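Local coordinates for protein spectinomycin phosphotransferase (Legionella pneumophila, PDB 3I1A) that probably transfers a phosphate group from a bound nucleotide to the antibiotic spectinomycin, a kinase-like reaction that confers resistance to the drug, at residues Pro238-Leu243 and Ile270-Thr275. Numbering follows the deposited sequence.
Sequences PKERDL and INVDKT
The carboxylate of Glu-240 is approached from both faces: Lys-239 NZ reaches OE2 from one, on the syn side and modestly out of the plane, while the backbone N of Asp-273 comes to the same oxygen from above the other. In this aminoglycoside phosphotransferase (protein-kinase-like) fold, the second bond joins the short helix 240-243 to the N-cap of helix 274-297, away from the nucleotide and magnesium sites. Glutamate suits this place because its long chain, bent at chi2, carries the carboxylate to the Asp-273 amide while CG lies 3.8 Å from Val-272 CG1. Asp-273 N lies 2.9 Å from Glu-240 OE2 in a nearly straight bond (164°). Lys-239 NZ holds Glu-240 OE2 from its own segment by a 2.9 Å salt bridge and makes a second cross-link, donating to Asn-271 O at 3.0 Å in the plane of that carbonyl. Its chain is extended at chi2 and chi3, then bent at chi4 (-61°), which turns NZ to both acceptors. This lysine probably helps keep the buried Glu-240 ionised. The other branch of Val-272, CG2, meets Leu-243 CD1; a branched valine can touch both. Tyr-264 of helix 257-267 also packs on Val-272 and Leu-243. The carboxylate planes of Asp-273 and Glu-240 are 76° apart; the short Asp-273 side chain reaches back to its own helix, where OD1 accepts from Ile-276 N and, at 2.9 Å, Thr-275 N.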
loop_
_atom_site.group_PDB
_atom_site.type_symbol
_atom_site.label_atom_id
_atom_site.label_comp_id
_atom_site.label_asym_id
_atom_site.label_seq_id
_atom_site.Cartn_x
_atom_site.Cartn_y
_atom_site.Cartn_z
ATOM N N PRO A 238 5.760 8.404 12.157
ATOM C CA PRO A 238 4.900 9.514 12.580
ATOM C C PRO A 238 3.564 9.309 11.863
ATOM O O PRO A 238 3.541 8.822 10.730
ATOM C CB PRO A 238 5.620 10.740 12.023
ATOM C CG PRO A 238 7.066 10.328 12.097
ATOM C CD PRO A 238 7.006 8.904 11.553
ATOM N N LYS A 239 2.469 9.697 12.511
ATOM C CA LYS A 239 1.137 9.529 11.947
ATOM C C LYS A 239 1.002 10.137 10.561
ATOM O O LYS A 239 0.160 9.691 9.773
ATOM C CB LYS A 239 0.083 10.154 12.877
ATOM C CG LYS A 239 0.202 11.680 13.080
ATOM C CD LYS A 239 -0.937 12.179 13.995
ATOM C CE LYS A 239 -0.974 13.717 14.089
ATOM N NZ LYS A 239 0.263 14.331 14.659
ATOM N N GLU A 240 1.816 11.155 10.270
ATOM C CA GLU A 240 1.761 11.818 8.981
ATOM C C GLU A 240 2.093 10.883 7.806
ATOM O O GLU A 240 1.748 11.177 6.659
ATOM C CB GLU A 240 2.668 13.065 9.006
ATOM C CG GLU A 240 2.133 14.220 9.904
ATOM C CD GLU A 240 2.265 13.985 11.408
ATOM O OE1 GLU A 240 3.023 13.087 11.849
ATOM O OE2 GLU A 240 1.609 14.726 12.166
ATOM N N ARG A 241 2.744 9.761 8.097
ATOM C CA ARG A 241 3.041 8.742 7.078
ATOM C C ARG A 241 1.719 8.321 6.415
ATOM O O ARG A 241 1.664 8.035 5.201
ATOM C CB ARG A 241 3.667 7.533 7.753
ATOM C CG ARG A 241 3.647 6.248 6.936
ATOM C CD ARG A 241 4.676 6.271 5.825
ATOM N NE ARG A 241 4.153 6.950 4.639
ATOM C CZ ARG A 241 4.801 6.981 3.486
ATOM N NH1 ARG A 241 5.981 6.372 3.378
ATOM N NH2 ARG A 241 4.278 7.633 2.448
ATOM N N ASP A 242 0.664 8.227 7.221
ATOM C CA ASP A 242 -0.645 7.888 6.685
ATOM C C ASP A 242 -1.495 9.128 6.365
ATOM O O ASP A 242 -2.221 9.165 5.356
ATOM C CB ASP A 242 -1.443 7.002 7.666
ATOM C CG ASP A 242 -0.922 5.584 7.728
ATOM O OD1 ASP A 242 -0.151 5.184 6.830
ATOM O OD2 ASP A 242 -1.312 4.860 8.664
ATOM N N LEU A 243 -1.415 10.158 7.201
ATOM C CA LEU A 243 -2.248 11.329 6.963
ATOM C C LEU A 243 -1.967 12.058 5.646
ATOM O O LEU A 243 -2.850 12.731 5.120
ATOM C CB LEU A 243 -2.156 12.308 8.155
ATOM C CG LEU A 243 -2.716 11.704 9.454
ATOM C CD1 LEU A 243 -2.683 12.748 10.620
ATOM C CD2 LEU A 243 -4.146 11.226 9.210
ATOM N N ILE A 270 -6.455 17.155 15.092
ATOM C CA ILE A 270 -6.114 18.112 14.043
ATOM C C ILE A 270 -4.729 18.714 14.153
ATOM O O ILE A 270 -4.364 19.577 13.343
ATOM C CB ILE A 270 -7.148 19.259 13.962
ATOM C CG1 ILE A 270 -7.463 19.787 15.362
ATOM C CG2 ILE A 270 -8.385 18.770 13.238
ATOM C CD1 ILE A 270 -8.233 21.080 15.355
ATOM N N ASN A 271 -3.953 18.300 15.155
ATOM C CA ASN A 271 -2.589 18.813 15.260
ATOM C C ASN A 271 -1.699 17.904 14.445
ATOM O O ASN A 271 -1.189 16.892 14.925
ATOM C CB ASN A 271 -2.121 18.876 16.710
ATOM C CG ASN A 271 -2.855 19.952 17.487
ATOM O OD1 ASN A 271 -2.708 21.140 17.199
ATOM N ND2 ASN A 271 -3.676 19.543 18.447
ATOM N N VAL A 272 -1.518 18.311 13.196
ATOM C CA VAL A 272 -0.745 17.564 12.228
ATOM C C VAL A 272 0.525 18.330 11.936
ATOM O O VAL A 272 0.492 19.532 11.670
ATOM C CB VAL A 272 -1.607 17.354 10.950
ATOM C CG1 VAL A 272 -0.846 16.548 9.889
ATOM C CG2 VAL A 272 -2.899 16.625 11.333
ATOM N N ASP A 273 1.655 17.638 12.012
ATOM C CA ASP A 273 2.947 18.261 11.773
ATOM C C ASP A 273 3.106 18.473 10.275
ATOM O O ASP A 273 3.299 17.521 9.516
ATOM C CB ASP A 273 4.068 17.372 12.318
ATOM C CG ASP A 273 5.414 18.050 12.276
ATOM O OD1 ASP A 273 5.719 18.719 11.275
ATOM O OD2 ASP A 273 6.177 17.910 13.248
ATOM N N LYS A 274 3.019 19.732 9.856
ATOM C CA LYS A 274 3.104 20.088 8.449
ATOM C C LYS A 274 4.443 19.815 7.788
ATOM O O LYS A 274 4.510 19.602 6.568
ATOM C CB LYS A 274 2.717 21.560 8.259
ATOM C CG LYS A 274 3.067 22.123 6.893
ATOM C CD LYS A 274 2.598 23.571 6.753
ATOM C CE LYS A 274 3.181 24.221 5.513
ATOM N NZ LYS A 274 4.665 24.385 5.630
ATOM N N THR A 275 5.512 19.807 8.572
ATOM C CA THR A 275 6.818 19.546 8.003
ATOM C C THR A 275 6.912 18.060 7.669
ATOM O O THR A 275 7.408 17.679 6.612
ATOM C CB THR A 275 7.938 19.926 8.982
ATOM O OG1 THR A 275 7.840 21.333 9.286
ATOM C CG2 THR A 275 9.279 19.621 8.392
#